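Local coordinates for halogenase (Chondromyces crocatus, PDB 3E1T), which binds FAD and, as the flavin-dependent chondrochloren halogenase CndH, probably uses it to install chlorine during the biosynthesis of that natural product, at residues 23-26 with 27-30; 93-97 with 98-102; 149-152 with 153-157; 247-250 with 251-255; 467-470 with 471-475. All blocks are in the same frame, centred on the assembly; numbering follows the deposited sequence.

Contact 1. Residues 23-26 with 27-30; sequences ASFV and AMRG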
loop_
_atom_site.group_PDB
_atom_site.type_symbol
_atom_site.label_atom_id
_atom_site.label_comp_id
_atom_site.label_asym_id
_atom_site.label_seq_id
_atom_site.Cartn_x
_atom_site.Cartn_y
_atom_site.Cartn_z
ATOM N N ALA A 23 15.924 -5.721 4.185
ATOM C CA ALA A 23 16.967 -6.310 5.033
ATOM C C ALA A 23 17.370 -7.695 4.518
ATOM O O ALA A 23 18.547 -7.943 4.271
ATOM C CB ALA A 23 16.498 -6.371 6.478
ATOM N N SER A 24 16.389 -8.579 4.317
ATOM C CA SER A 24 16.654 -9.922 3.790
ATOM C C SER A 24 17.454 -9.915 2.495
ATOM O O SER A 24 18.425 -10.654 2.372
ATOM C CB SER A 24 15.357 -10.706 3.587
ATOM O OG SER A 24 14.652 -10.822 4.801
ATOM N N PHE A 25 17.054 -9.081 1.536
ATOM C CA PHE A 25 17.665 -9.062 0.194
ATOM C C PHE A 25 19.122 -8.585 0.160
ATOM O O PHE A 25 19.880 -8.945 -0.745
ATOM C CB PHE A 25 16.847 -8.179 -0.769
ATOM C CG PHE A 25 15.620 -8.845 -1.344
ATOM C CD1 PHE A 25 15.568 -10.221 -1.534
ATOM C CD2 PHE A 25 14.530 -8.078 -1.728
ATOM C CE1 PHE A 25 14.432 -10.827 -2.082
ATOM C CE2 PHE A 25 13.393 -8.673 -2.273
ATOM C CZ PHE A 25 13.346 -10.050 -2.454
ATOM N N VAL A 26 19.499 -7.724 1.096
ATOM C CA VAL A 26 20.873 -7.246 1.145
ATOM C C VAL A 26 21.745 -8.262 1.907
ATOM O O VAL A 26 22.858 -8.559 1.486
ATOM C CB VAL A 26 20.990 -5.812 1.744
ATOM C CG1 VAL A 26 22.463 -5.397 1.887
ATOM C CG2 VAL A 26 20.239 -4.792 0.878
ATOM N N ALA A 27 21.221 -8.796 3.010
ATOM C CA ALA A 27 21.914 -9.826 3.786
ATOM C C ALA A 27 22.158 -11.092 2.966
ATOM O O ALA A 27 23.212 -11.724 3.094
ATOM C CB ALA A 27 21.146 -10.148 5.046
ATOM N N MET A 28 21.186 -11.449 2.124
ATOM C CA MET A 28 21.303 -12.560 1.175
ATOM C C MET A 28 22.500 -12.425 0.228
ATOM O O MET A 28 22.952 -13.415 -0.351
ATOM C CB MET A 28 20.018 -12.706 0.348
ATOM C CG MET A 28 18.875 -13.407 1.060
ATOM S SD MET A 28 17.324 -13.451 0.122
ATOM C CE MET A 28 17.898 -14.046 -1.472
ATOM N N ARG A 29 23.001 -11.203 0.075
ATOM C CA ARG A 29 24.147 -10.921 -0.784
ATOM C C ARG A 29 25.434 -10.923 0.057
ATOM O O ARG A 29 26.539 -10.750 -0.468
ATOM C CB ARG A 29 23.936 -9.573 -1.481
ATOM C CG ARG A 29 24.478 -9.418 -2.923
ATOM C CD ARG A 29 24.570 -10.712 -3.743
ATOM N NE ARG A 29 24.057 -10.599 -5.119
ATOM C CZ ARG A 29 24.508 -9.771 -6.066
ATOM N NH1 ARG A 29 25.489 -8.905 -5.825
ATOM N NH2 ARG A 29 23.953 -9.797 -7.273
ATOM N N GLY A 30 25.278 -11.132 1.363
ATOM C CA GLY A 30 26.409 -11.258 2.273
ATOM C C GLY A 30 26.909 -9.935 2.818
ATOM O O GLY A 30 28.114 -9.692 2.848
#
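Ala27 begins the second half of this helix end by reaching back to Ala23: its N donates to Ala23 O at 3.1 Å in a nearly straight bond, with an N-H...O angle of 170°. Its methyl group rests against the same carbonyl oxygen. Met28 takes the following rung, Met28 N to Ser24 O at 2.9 Å, and its side chain then runs back over that oxygen, so that Met28 CG comes within 3.1 Å of Ser24 O. With CG anti to the carbonyl carbon (chi1 -79°) and the chain extended at chi2, the sulfur lies alongside Phe25; the bend at chi3 turns only the terminal methyl. The sulfur meets the phenyl ring at its edge: Met28 SD is 4.0 Å from Phe25 CD1 and close to the ring plane, a Met-aromatic contact without overlap of the face. At Arg29 the pattern tightens. Its N bonds to Val26 O at 3.0 Å, three residues back, with the donor standing above the carbonyl plane. Its side chain leads away, and NE forms a salt bridge with Asp498. Gly30 N closes a type I beta turn on Ala27 O at 2.8 Å, and with phi of 87° Gly30 is the first residue to leave the helical conformation. The helix, 17-27, begins within a GxGxxG-type pattern, consistent with a Rossmann-like FAD-binding fold, and the turn hands the chain to strand 33-36. Ala23 and Ala27 pack on Val33 of that strand, while Phe25 faces Leu324 and Ala327 of helix 315-333.

Contact 2. Residues 93-97 with 98-102; sequences GFTRH and PDDPY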
loop_
_atom_site.group_PDB
_atom_site.type_symbol
_atom_site.label_atom_id
_atom_site.label_comp_id
_atom_site.label_asym_id
_atom_site.label_seq_id
_atom_site.Cartn_x
_atom_site.Cartn_y
_atom_site.Cartn_z
ATOM N N GLY A 93 -10.508 -11.895 -12.027
ATOM C CA GLY A 93 -9.575 -12.936 -11.616
ATOM C C GLY A 93 -8.184 -12.544 -12.066
ATOM O O GLY A 93 -8.028 -11.867 -13.081
ATOM N N PHE A 94 -7.169 -12.951 -11.313
ATOM C CA PHE A 94 -5.797 -12.609 -11.670
ATOM C C PHE A 94 -5.367 -13.316 -12.959
ATOM O O PHE A 94 -4.634 -12.746 -13.769
ATOM C CB PHE A 94 -4.832 -12.900 -10.515
ATOM C CG PHE A 94 -5.042 -12.019 -9.306
ATOM C CD1 PHE A 94 -4.980 -10.629 -9.415
ATOM C CD2 PHE A 94 -5.281 -12.577 -8.056
ATOM C CE1 PHE A 94 -5.165 -9.812 -8.298
ATOM C CE2 PHE A 94 -5.465 -11.772 -6.936
ATOM C CZ PHE A 94 -5.408 -10.384 -7.059
ATOM N N THR A 95 -5.852 -14.542 -13.156
ATOM C CA THR A 95 -5.545 -15.317 -14.364
ATOM C C THR A 95 -6.748 -16.121 -14.837
ATOM O O THR A 95 -7.602 -16.518 -14.035
ATOM C CB THR A 95 -4.421 -16.327 -14.118
ATOM O OG1 THR A 95 -4.737 -17.092 -12.952
ATOM C CG2 THR A 95 -3.069 -15.628 -13.942
ATOM N N ARG A 96 -6.777 -16.380 -16.144
ATOM C CA ARG A 96 -7.845 -17.140 -16.801
ATOM C C ARG A 96 -8.017 -18.554 -16.234
ATOM O O ARG A 96 -9.148 -19.036 -16.091
ATOM C CB ARG A 96 -7.621 -17.171 -18.325
ATOM C CG ARG A 96 -8.019 -15.864 -19.052
ATOM C CD ARG A 96 -7.052 -14.703 -18.766
ATOM N NE ARG A 96 -7.737 -13.409 -18.660
ATOM C CZ ARG A 96 -8.209 -12.884 -17.527
ATOM N NH1 ARG A 96 -8.082 -13.525 -16.369
ATOM N NH2 ARG A 96 -8.815 -11.705 -17.554
ATOM N N HIS A 97 -6.899 -19.205 -15.911
ATOM C CA HIS A 97 -6.918 -20.524 -15.269
ATOM C C HIS A 97 -6.458 -20.407 -13.815
ATOM O O HIS A 97 -5.707 -19.487 -13.477
ATOM C CB HIS A 97 -6.038 -21.518 -16.034
ATOM C CG HIS A 97 -6.484 -21.760 -17.441
ATOM N ND1 HIS A 97 -7.314 -22.805 -17.789
ATOM C CD2 HIS A 97 -6.221 -21.090 -18.588
ATOM C CE1 HIS A 97 -7.540 -22.769 -19.090
ATOM N NE2 HIS A 97 -6.888 -21.739 -19.599
ATOM N N PRO A 98 -6.905 -21.333 -12.944
ATOM C CA PRO A 98 -6.582 -21.185 -11.519
ATOM C C PRO A 98 -5.087 -21.293 -11.191
ATOM O O PRO A 98 -4.593 -20.561 -10.325
ATOM C CB PRO A 98 -7.362 -22.333 -10.858
ATOM C CG PRO A 98 -7.549 -23.346 -11.944
ATOM C CD PRO A 98 -7.719 -22.538 -13.203
ATOM N N ASP A 99 -4.373 -22.172 -11.893
ATOM C CA ASP A 99 -3.027 -22.565 -11.468
ATOM C C ASP A 99 -1.865 -22.138 -12.373
ATOM O O ASP A 99 -0.715 -22.513 -12.120
ATOM C CB ASP A 99 -2.978 -24.071 -11.163
ATOM C CG ASP A 99 -3.569 -24.416 -9.794
ATOM O OD1 ASP A 99 -4.521 -25.229 -9.740
ATOM O OD2 ASP A 99 -3.086 -23.872 -8.771
ATOM N N ASP A 100 -2.146 -21.350 -13.409
ATOM C CA ASP A 100 -1.064 -20.810 -14.238
ATOM C C ASP A 100 -0.349 -19.634 -13.532
ATOM O O ASP A 100 -0.879 -19.101 -12.553
ATOM C CB ASP A 100 -1.537 -20.482 -15.670
ATOM C CG ASP A 100 -2.563 -19.380 -15.722
ATOM O OD1 ASP A 100 -2.281 -18.331 -16.342
ATOM O OD2 ASP A 100 -3.657 -19.563 -15.157
ATOM N N PRO A 101 0.855 -19.242 -14.010
ATOM C CA PRO A 101 1.754 -18.370 -13.227
ATOM C C PRO A 101 1.104 -17.100 -12.680
ATOM O O PRO A 101 0.324 -16.444 -13.380
ATOM C CB PRO A 101 2.855 -18.002 -14.228
ATOM C CG PRO A 101 2.857 -19.112 -15.213
ATOM C CD PRO A 101 1.435 -19.579 -15.327
ATOM N N TYR A 102 1.442 -16.776 -11.430
ATOM C CA TYR A 102 0.899 -15.614 -10.700
ATOM C C TYR A 102 -0.625 -15.665 -10.587
ATOM O O TYR A 102 -1.305 -14.637 -10.692
ATOM C CB TYR A 102 1.365 -14.291 -11.337
ATOM C CG TYR A 102 2.870 -14.162 -11.442
ATOM C CD1 TYR A 102 3.624 -13.630 -10.387
ATOM C CD2 TYR A 102 3.547 -14.572 -12.599
ATOM C CE1 TYR A 102 5.011 -13.517 -10.483
ATOM C CE2 TYR A 102 4.935 -14.460 -12.701
ATOM C CZ TYR A 102 5.657 -13.932 -11.639
ATOM O OH TYR A 102 7.023 -13.819 -11.740
#
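Thr95 and Asp100 reach for each other from opposite directions across the mouth of a tight loop. The methyl of Thr95 is anti to its carbonyl carbon, beside the backbone N, whereas the hydroxyl sits between the two (chi1 51°). This sends the two branches to different partners. Thr95 CG2 lies 3.5 Å from Pro101 O, while Thr95 OG1 donates to His97 O at 2.6 Å, with the donor oxygen nearly in line with the C=O bond. The carboxylate of Asp100 comes in over this same corner. Its OD1 is 3.7 Å from Thr95 CG2, and its OD2 approaches the backbone of His97, where His97 N gives it a weak hydrogen bond of 3.3 Å with an N-H...O angle of only 125°. Asp100 OD2 also lies 3.2 Å from His97 CB, so the carboxylate sits beside the root of the histidine side chain, while the imidazole itself leads away. At the open end of the loop, Phe94 CB meets Tyr102 O at 3.9 Å, and both aromatic side chains pack on Pro52 of helix 52-61. Pro98 lies on Arg77 of strand 75-82, the strand that pairs with both 90-93 and 105-106, between which this loop runs. This is a surface loop in which side chains meet backbone atoms: a threonine hydroxyl satisfies one backbone carbonyl, and an aspartate carboxylate weakly receives one backbone N-H. The bond from His97 N across the loop is thus weak and lies at the surface, while the short threonine bond within 93-97 fixes the carbonyl of His97.

Contact 3. Residues 149-152 with 153-157; sequences YRNT and EGVEL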
loop_
_atom_site.group_PDB
_atom_site.type_symbol
_atom_site.label_atom_id
_atom_site.label_comp_id
_atom_site.label_asym_id
_atom_site.label_seq_id
_atom_site.Cartn_x
_atom_site.Cartn_y
_atom_site.Cartn_z
ATOM N N TYR A 149 18.884 5.642 18.555
ATOM C CA TYR A 149 17.732 4.845 18.979
ATOM C C TYR A 149 17.714 4.614 20.488
ATOM O O TYR A 149 18.709 4.851 21.161
ATOM C CB TYR A 149 17.705 3.489 18.250
ATOM C CG TYR A 149 18.872 2.564 18.557
ATOM C CD1 TYR A 149 18.754 1.554 19.509
ATOM C CD2 TYR A 149 20.084 2.690 17.877
ATOM C CE1 TYR A 149 19.824 0.695 19.790
ATOM C CE2 TYR A 149 21.161 1.839 18.147
ATOM C CZ TYR A 149 21.022 0.844 19.101
ATOM O OH TYR A 149 22.081 0.002 19.366
ATOM N N ARG A 150 16.573 4.148 20.997
ATOM C CA ARG A 150 16.478 3.622 22.360
ATOM C C ARG A 150 16.306 2.112 22.259
ATOM O O ARG A 150 15.471 1.640 21.482
ATOM C CB ARG A 150 15.281 4.202 23.118
ATOM C CG ARG A 150 14.998 5.673 22.884
ATOM C CD ARG A 150 13.735 6.092 23.630
ATOM N NE ARG A 150 13.981 6.283 25.061
ATOM C CZ ARG A 150 13.031 6.343 25.993
ATOM N NH1 ARG A 150 11.750 6.217 25.662
ATOM N NH2 ARG A 150 13.361 6.528 27.264
ATOM N N ASN A 151 17.088 1.359 23.033
ATOM C CA ASN A 151 16.960 -0.100 23.054
ATOM C C ASN A 151 15.793 -0.549 23.942
ATOM O O ASN A 151 14.954 0.269 24.316
ATOM C CB ASN A 151 18.291 -0.780 23.431
ATOM C CG ASN A 151 18.677 -0.581 24.893
ATOM O OD1 ASN A 151 17.909 -0.049 25.692
ATOM N ND2 ASN A 151 19.876 -1.029 25.247
ATOM N N THR A 152 15.743 -1.839 24.270
ATOM C CA THR A 152 14.633 -2.423 25.033
ATOM C C THR A 152 14.362 -1.728 26.375
ATOM O O THR A 152 13.206 -1.490 26.734
ATOM C CB THR A 152 14.844 -3.932 25.235
ATOM O OG1 THR A 152 15.100 -4.541 23.963
ATOM C CG2 THR A 152 13.616 -4.568 25.854
ATOM N N GLU A 153 15.423 -1.411 27.116
ATOM C CA GLU A 153 15.305 -0.522 28.278
ATOM C C GLU A 153 15.287 0.929 27.778
ATOM O O GLU A 153 15.383 1.165 26.573
ATOM C CB GLU A 153 16.425 -0.772 29.306
ATOM C CG GLU A 153 17.835 -0.951 28.726
ATOM C CD GLU A 153 18.235 -2.411 28.494
ATOM O OE1 GLU A 153 17.352 -3.268 28.248
ATOM O OE2 GLU A 153 19.451 -2.701 28.552
ATOM N N GLY A 154 15.158 1.901 28.678
ATOM C CA GLY A 154 15.101 3.310 28.257
ATOM C C GLY A 154 16.372 3.883 27.637
ATOM O O GLY A 154 16.471 5.093 27.435
ATOM N N VAL A 155 17.320 3.008 27.301
ATOM C CA VAL A 155 18.699 3.388 26.965
ATOM C C VAL A 155 18.893 3.916 25.535
ATOM O O VAL A 155 18.558 3.243 24.559
ATOM C CB VAL A 155 19.682 2.209 27.258
ATOM C CG1 VAL A 155 21.080 2.492 26.726
ATOM C CG2 VAL A 155 19.731 1.917 28.759
ATOM N N GLU A 156 19.475 5.112 25.440
ATOM C CA GLU A 156 19.736 5.794 24.181
ATOM C C GLU A 156 21.115 5.439 23.611
ATOM O O GLU A 156 22.144 5.711 24.238
ATOM C CB GLU A 156 19.623 7.304 24.403
ATOM C CG GLU A 156 19.640 8.140 23.147
ATOM C CD GLU A 156 19.432 9.615 23.443
ATOM O OE1 GLU A 156 18.269 10.024 23.680
ATOM O OE2 GLU A 156 20.434 10.368 23.426
ATOM N N LEU A 157 21.130 4.836 22.420
ATOM C CA LEU A 157 22.381 4.420 21.769
ATOM C C LEU A 157 22.525 4.918 20.328
ATOM O O LEU A 157 21.657 5.627 19.813
ATOM C CB LEU A 157 22.511 2.897 21.792
ATOM C CG LEU A 157 22.738 2.167 23.115
ATOM C CD1 LEU A 157 23.050 0.705 22.821
ATOM C CD2 LEU A 157 23.862 2.807 23.933
#
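Tyr149 and Leu157 face each other at the turn end of the beta hairpin formed by strands 143-150 and 156-161, and their side of the sheet is the close-packed one. Two backbone bonds tie them as an antiparallel hydrogen-bonded pair: Tyr149 N to Leu157 O at 3.0 Å and Leu157 N to Tyr149 O at 2.7 Å. The tyrosine ring, turned by a chi1 of 64° to lie between its own backbone N and carbonyl carbon, folds across the ladder and receives Leu157 CB over one face. This is a CH-pi contact, with Leu157 CB 4.1 Å from the ring centroid; Leu157 CD1 touches the hydroxyl end. His132 also meets the Tyr149 ring, with the planes about 25° apart. The next pair, Arg150 with Glu156, is non-hydrogen-bonded and puts its side chains on the other, solvent-exposed face. Here the grip is slack: the Arg150 chain bends at chi3, and NH2 makes only a weak bond to Gly154 O at 3.4 Å. The charged ends of Arg150 and Glu156 do not meet. Around the tip, Thr152, Glu153 and Gly154 are exposed, with Thr152 leaning on Arg131 and His132. One firm bond closes the turn: Asn151 N donates to Val155 O at 2.8 Å, the nitrogen lying in the plane of that carbonyl.

Contact 4. Residues 247-250 with 251-255; sequences GHEA and ALLRY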
loop_
_atom_site.group_PDB
_atom_site.type_symbol
_atom_site.label_atom_id
_atom_site.label_comp_id
_atom_site.label_asym_id
_atom_site.label_seq_id
_atom_site.Cartn_x
_atom_site.Cartn_y
_atom_site.Cartn_z
ATOM N N GLY A 247 -17.975 7.876 19.259
ATOM C CA GLY A 247 -18.979 7.009 18.664
ATOM C C GLY A 247 -18.408 6.249 17.483
ATOM O O GLY A 247 -19.015 6.210 16.415
ATOM N N HIS A 248 -17.232 5.657 17.684
ATOM C CA HIS A 248 -16.567 4.841 16.668
ATOM C C HIS A 248 -17.430 3.661 16.258
ATOM O O HIS A 248 -17.721 3.490 15.069
ATOM C CB HIS A 248 -15.222 4.325 17.187
ATOM C CG HIS A 248 -14.045 5.158 16.781
ATOM N ND1 HIS A 248 -12.793 4.617 16.568
ATOM C CD2 HIS A 248 -13.923 6.488 16.549
ATOM C CE1 HIS A 248 -11.952 5.578 16.229
ATOM N NE2 HIS A 248 -12.614 6.722 16.205
ATOM N N GLU A 249 -17.840 2.857 17.242
ATOM C CA GLU A 249 -18.613 1.643 16.980
ATOM C C GLU A 249 -19.949 1.965 16.325
ATOM O O GLU A 249 -20.344 1.306 15.363
ATOM C CB GLU A 249 -18.825 0.812 18.258
ATOM C CG GLU A 249 -19.626 -0.481 18.020
ATOM C CD GLU A 249 -19.801 -1.362 19.259
ATOM O OE1 GLU A 249 -19.399 -0.957 20.372
ATOM O OE2 GLU A 249 -20.349 -2.477 19.112
ATOM N N ALA A 250 -20.625 2.992 16.845
ATOM C CA ALA A 250 -21.952 3.386 16.368
ATOM C C ALA A 250 -21.911 3.912 14.932
ATOM O O ALA A 250 -22.847 3.697 14.165
ATOM C CB ALA A 250 -22.572 4.415 17.303
ATOM N N ALA A 251 -20.822 4.598 14.584
ATOM C CA ALA A 251 -20.604 5.102 13.229
ATOM C C ALA A 251 -20.458 3.974 12.217
ATOM O O ALA A 251 -21.073 4.011 11.155
ATOM C CB ALA A 251 -19.376 6.004 13.189
ATOM N N LEU A 252 -19.644 2.974 12.546
ATOM C CA LEU A 252 -19.411 1.866 11.626
ATOM C C LEU A 252 -20.663 1.000 11.492
ATOM O O LEU A 252 -21.038 0.627 10.384
ATOM C CB LEU A 252 -18.202 1.031 12.050
ATOM C CG LEU A 252 -17.746 -0.141 11.173
ATOM C CD1 LEU A 252 -17.301 0.309 9.774
ATOM C CD2 LEU A 252 -16.627 -0.903 11.882
ATOM N N LEU A 253 -21.305 0.706 12.623
ATOM C CA LEU A 253 -22.522 -0.109 12.640
ATOM C C LEU A 253 -23.605 0.514 11.766
ATOM O O LEU A 253 -24.230 -0.182 10.967
ATOM C CB LEU A 253 -23.017 -0.326 14.077
ATOM C CG LEU A 253 -22.772 -1.708 14.712
ATOM C CD1 LEU A 253 -21.634 -2.515 14.065
ATOM C CD2 LEU A 253 -22.556 -1.593 16.216
ATOM N N ARG A 254 -23.791 1.827 11.905
ATOM C CA ARG A 254 -24.710 2.570 11.052
ATOM C C ARG A 254 -24.306 2.584 9.575
ATOM O O ARG A 254 -25.175 2.553 8.706
ATOM C CB ARG A 254 -24.920 3.997 11.570
ATOM C CG ARG A 254 -25.983 4.772 10.806
ATOM C CD ARG A 254 -27.247 3.917 10.611
ATOM N NE ARG A 254 -28.249 4.567 9.773
ATOM C CZ ARG A 254 -29.419 5.018 10.217
ATOM N NH1 ARG A 254 -29.745 4.896 11.503
ATOM N NH2 ARG A 254 -30.270 5.589 9.369
ATOM N N TYR A 255 -23.005 2.632 9.289
ATOM C CA TYR A 255 -22.534 2.539 7.907
ATOM C C TYR A 255 -22.810 1.154 7.331
ATOM O O TYR A 255 -23.184 1.021 6.163
ATOM C CB TYR A 255 -21.037 2.856 7.794
ATOM C CG TYR A 255 -20.681 4.325 7.845
ATOM C CD1 TYR A 255 -21.394 5.273 7.101
ATOM C CD2 TYR A 255 -19.601 4.768 8.614
ATOM C CE1 TYR A 255 -21.053 6.621 7.137
ATOM C CE2 TYR A 255 -19.257 6.116 8.664
ATOM C CZ TYR A 255 -19.980 7.030 7.922
ATOM O OH TYR A 255 -19.624 8.351 7.972
#
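This is an intrahelical contact, the first turns of helix 248-257, where Glu249 and Leu253 lie side by side one turn apart on the outer side of a helix lying against a beta sheet. Four backbone rungs build it. Ala251 N bonds to Gly247 O at 3.0 Å, Leu252 N to His248 O at 3.2 Å, Leu253 N to Glu249 O at 3.0 Å and Arg254 N to Ala250 O at 3.1 Å, each joining residues four apart. Gly247 sits at the N-cap position with a positive phi of 147°. The Glu249 chain is fully extended, with CG opposite the backbone N (chi1 -180°), and it runs alongside Leu253, both pointing the same way. The touch is between aliphatic parts, Glu249 CG to Leu253 CD2 at 3.6 Å, while the methyl also rides beside the carboxylate, 3.7 Å from Glu249 OE2. That carboxylate has a long, weak ion pair with Arg271 as well. Ala251 CB tucks in 3.3 Å from Gly247 O, so its small methyl fits close over the starting turn. The inward side is apolar: Leu252 packs on Leu192, Phe220 and Ala234, and Tyr255 on Phe220 and Val236, while His248 ND1 is hydrogen-bonded to Ile280 O. Leu252 and Tyr255 are thus buried against strands 189-197, 218-224 and 229-237, while Glu249, Leu253 and Arg254 are exposed, the arrangement characteristic of an alpha-helix laid on one face of a mixed beta sheet.

Contact 5. Residues 467-470 with 471-475; sequences REIT and ELQHL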
loop_
_atom_site.group_PDB
_atom_site.type_symbol
_atom_site.label_atom_id
_atom_site.label_comp_id
_atom_site.label_asym_id
_atom_site.label_seq_id
_atom_site.Cartn_x
_atom_site.Cartn_y
_atom_site.Cartn_z
ATOM N N ARG A 467 2.133 20.971 -8.193
ATOM C CA ARG A 467 2.934 20.869 -9.434
ATOM C C ARG A 467 4.218 20.049 -9.293
ATOM O O ARG A 467 4.649 19.388 -10.259
ATOM C CB ARG A 467 3.312 22.250 -9.987
ATOM C CG ARG A 467 4.409 22.965 -9.182
ATOM C CD ARG A 467 5.559 23.435 -10.079
ATOM N NE ARG A 467 6.751 23.784 -9.298
ATOM C CZ ARG A 467 7.853 23.034 -9.210
ATOM N NH1 ARG A 467 7.943 21.876 -9.861
ATOM N NH2 ARG A 467 8.877 23.448 -8.473
ATOM N N GLU A 468 4.839 20.138 -8.114
ATOM C CA GLU A 468 6.119 19.476 -7.845
ATOM C C GLU A 468 5.998 17.955 -7.939
ATOM O O GLU A 468 6.780 17.324 -8.639
ATOM C CB GLU A 468 6.704 19.902 -6.489
ATOM C CG GLU A 468 8.142 19.394 -6.253
ATOM C CD GLU A 468 8.830 20.025 -5.032
ATOM O OE1 GLU A 468 8.131 20.596 -4.163
ATOM O OE2 GLU A 468 10.082 19.947 -4.948
ATOM N N ILE A 469 5.012 17.375 -7.256
ATOM C CA ILE A 469 4.754 15.939 -7.390
ATOM C C ILE A 469 4.381 15.575 -8.839
ATOM O O ILE A 469 4.892 14.601 -9.393
ATOM C CB ILE A 469 3.681 15.455 -6.397
ATOM C CG1 ILE A 469 4.146 15.686 -4.949
ATOM C CG2 ILE A 469 3.304 13.989 -6.668
ATOM C CD1 ILE A 469 5.379 14.859 -4.514
ATOM N N THR A 470 3.513 16.376 -9.463
ATOM C CA THR A 470 3.066 16.092 -10.831
ATOM C C THR A 470 4.241 16.031 -11.806
ATOM O O THR A 470 4.311 15.135 -12.652
ATOM C CB THR A 470 2.000 17.120 -11.319
ATOM O OG1 THR A 470 0.991 17.291 -10.309
ATOM C CG2 THR A 470 1.337 16.632 -12.592
ATOM N N GLU A 471 5.165 16.980 -11.681
ATOM C CA GLU A 471 6.330 17.039 -12.559
ATOM C C GLU A 471 7.269 15.856 -12.375
ATOM O O GLU A 471 7.678 15.232 -13.357
ATOM C CB GLU A 471 7.081 18.368 -12.407
ATOM C CG GLU A 471 6.486 19.488 -13.261
ATOM C CD GLU A 471 6.390 19.126 -14.751
ATOM O OE1 GLU A 471 5.291 19.289 -15.332
ATOM O OE2 GLU A 471 7.407 18.673 -15.335
ATOM N N LEU A 472 7.578 15.534 -11.117
ATOM C CA LEU A 472 8.355 14.328 -10.789
ATOM C C LEU A 472 7.723 13.073 -11.351
ATOM O O LEU A 472 8.412 12.217 -11.901
ATOM C CB LEU A 472 8.514 14.178 -9.273
ATOM C CG LEU A 472 9.364 15.276 -8.629
ATOM C CD1 LEU A 472 9.122 15.336 -7.127
ATOM C CD2 LEU A 472 10.835 15.080 -8.958
ATOM N N GLN A 473 6.403 12.962 -11.215
ATOM C CA GLN A 473 5.694 11.796 -11.730
ATOM C C GLN A 473 5.717 11.775 -13.256
ATOM O O GLN A 473 5.857 10.716 -13.849
ATOM C CB GLN A 473 4.252 11.743 -11.211
ATOM C CG GLN A 473 4.133 11.398 -9.712
ATOM C CD GLN A 473 4.706 10.043 -9.385
ATOM O OE1 GLN A 473 5.672 9.941 -8.630
ATOM N NE2 GLN A 473 4.117 8.984 -9.955
ATOM N N HIS A 474 5.581 12.944 -13.879
ATOM C CA HIS A 474 5.613 13.033 -15.342
ATOM C C HIS A 474 6.972 12.584 -15.863
ATOM O O HIS A 474 7.036 11.782 -16.773
ATOM C CB HIS A 474 5.280 14.440 -15.852
ATOM C CG HIS A 474 5.101 14.509 -17.342
ATOM N ND1 HIS A 474 6.164 14.519 -18.221
ATOM C CD2 HIS A 474 3.982 14.541 -18.108
ATOM C CE1 HIS A 474 5.711 14.565 -19.462
ATOM N NE2 HIS A 474 4.390 14.579 -19.422
ATOM N N LEU A 475 8.050 13.088 -15.273
ATOM C CA LEU A 475 9.410 12.696 -15.675
ATOM C C LEU A 475 9.634 11.175 -15.567
ATOM O O LEU A 475 10.182 10.547 -16.481
ATOM C CB LEU A 475 10.441 13.475 -14.846
ATOM C CG LEU A 475 11.780 13.892 -15.473
ATOM C CD1 LEU A 475 11.637 14.401 -16.922
ATOM C CD2 LEU A 475 12.475 14.938 -14.592
#
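The guanidinium of Arg467 has Glu468 CB over one face, 4.1 Å above its plane and offset toward the rim, and Glu471 CG at its edge, near the plane, with Arg467 NH1 4.4 Å away from that carbon. The approach is loose and through the aliphatic part of the glutamate. The opposite charges of Arg467 and Glu471 stay apart, NH1 and OE2 being 6.4 Å from each other, so the pair could add only a modest electrostatic attraction. Beneath the side chains runs the regular alpha-helix 467-477, its rungs joining residues four apart: Glu471 N to Arg467 O at 2.8 Å, Leu472 N to Glu468 O at 3.2 Å, Gln473 N to Ile469 O at 2.9 Å and His474 N to Thr470 O at 2.8 Å. The bond from Leu472 N to Glu468 O is almost straight. Ile469 and Gln473, both buried, lie side by side, pointing the same way, and Ile469 CG2 meets Gln473 CG at 4.1 Å. Gln473 then bends at chi2 (-61°), and its amide NE2 donates to Arg352 O of the long helix 340-368, alongside Tyr355. Leu472 also touches Arg352, and its CG and CD1 lie close over the carbonyl oxygen of Glu468. Thr470 OG1 turns back to bond with Thr466 O, while its side chain packs on Phe461 and Phe465.

In the fold
The five contacts come strictly in series along the chain, and none touches another. Contact 1 closes helix 17-27, next to strand 33-36 of the five-stranded parallel sheet; contact 3 is the turn end of a hairpin in the four-stranded mixed sheet, with about 15 Å between nearest atoms of the two. Contacts 2 and 4 both belong to the region of the nine-stranded sheet, one as a loop between two of its strands, the other as a helix lying on it, their centres about 38 Å apart. Contacts 2 and 3 are on opposite sides of the chain's centre, as are 1 and 4. Contact 5 packs on helix 340-368. Contacts 1 to 4 lie on or beside three sheets, each with a side chain within about 11 Å of the FAD.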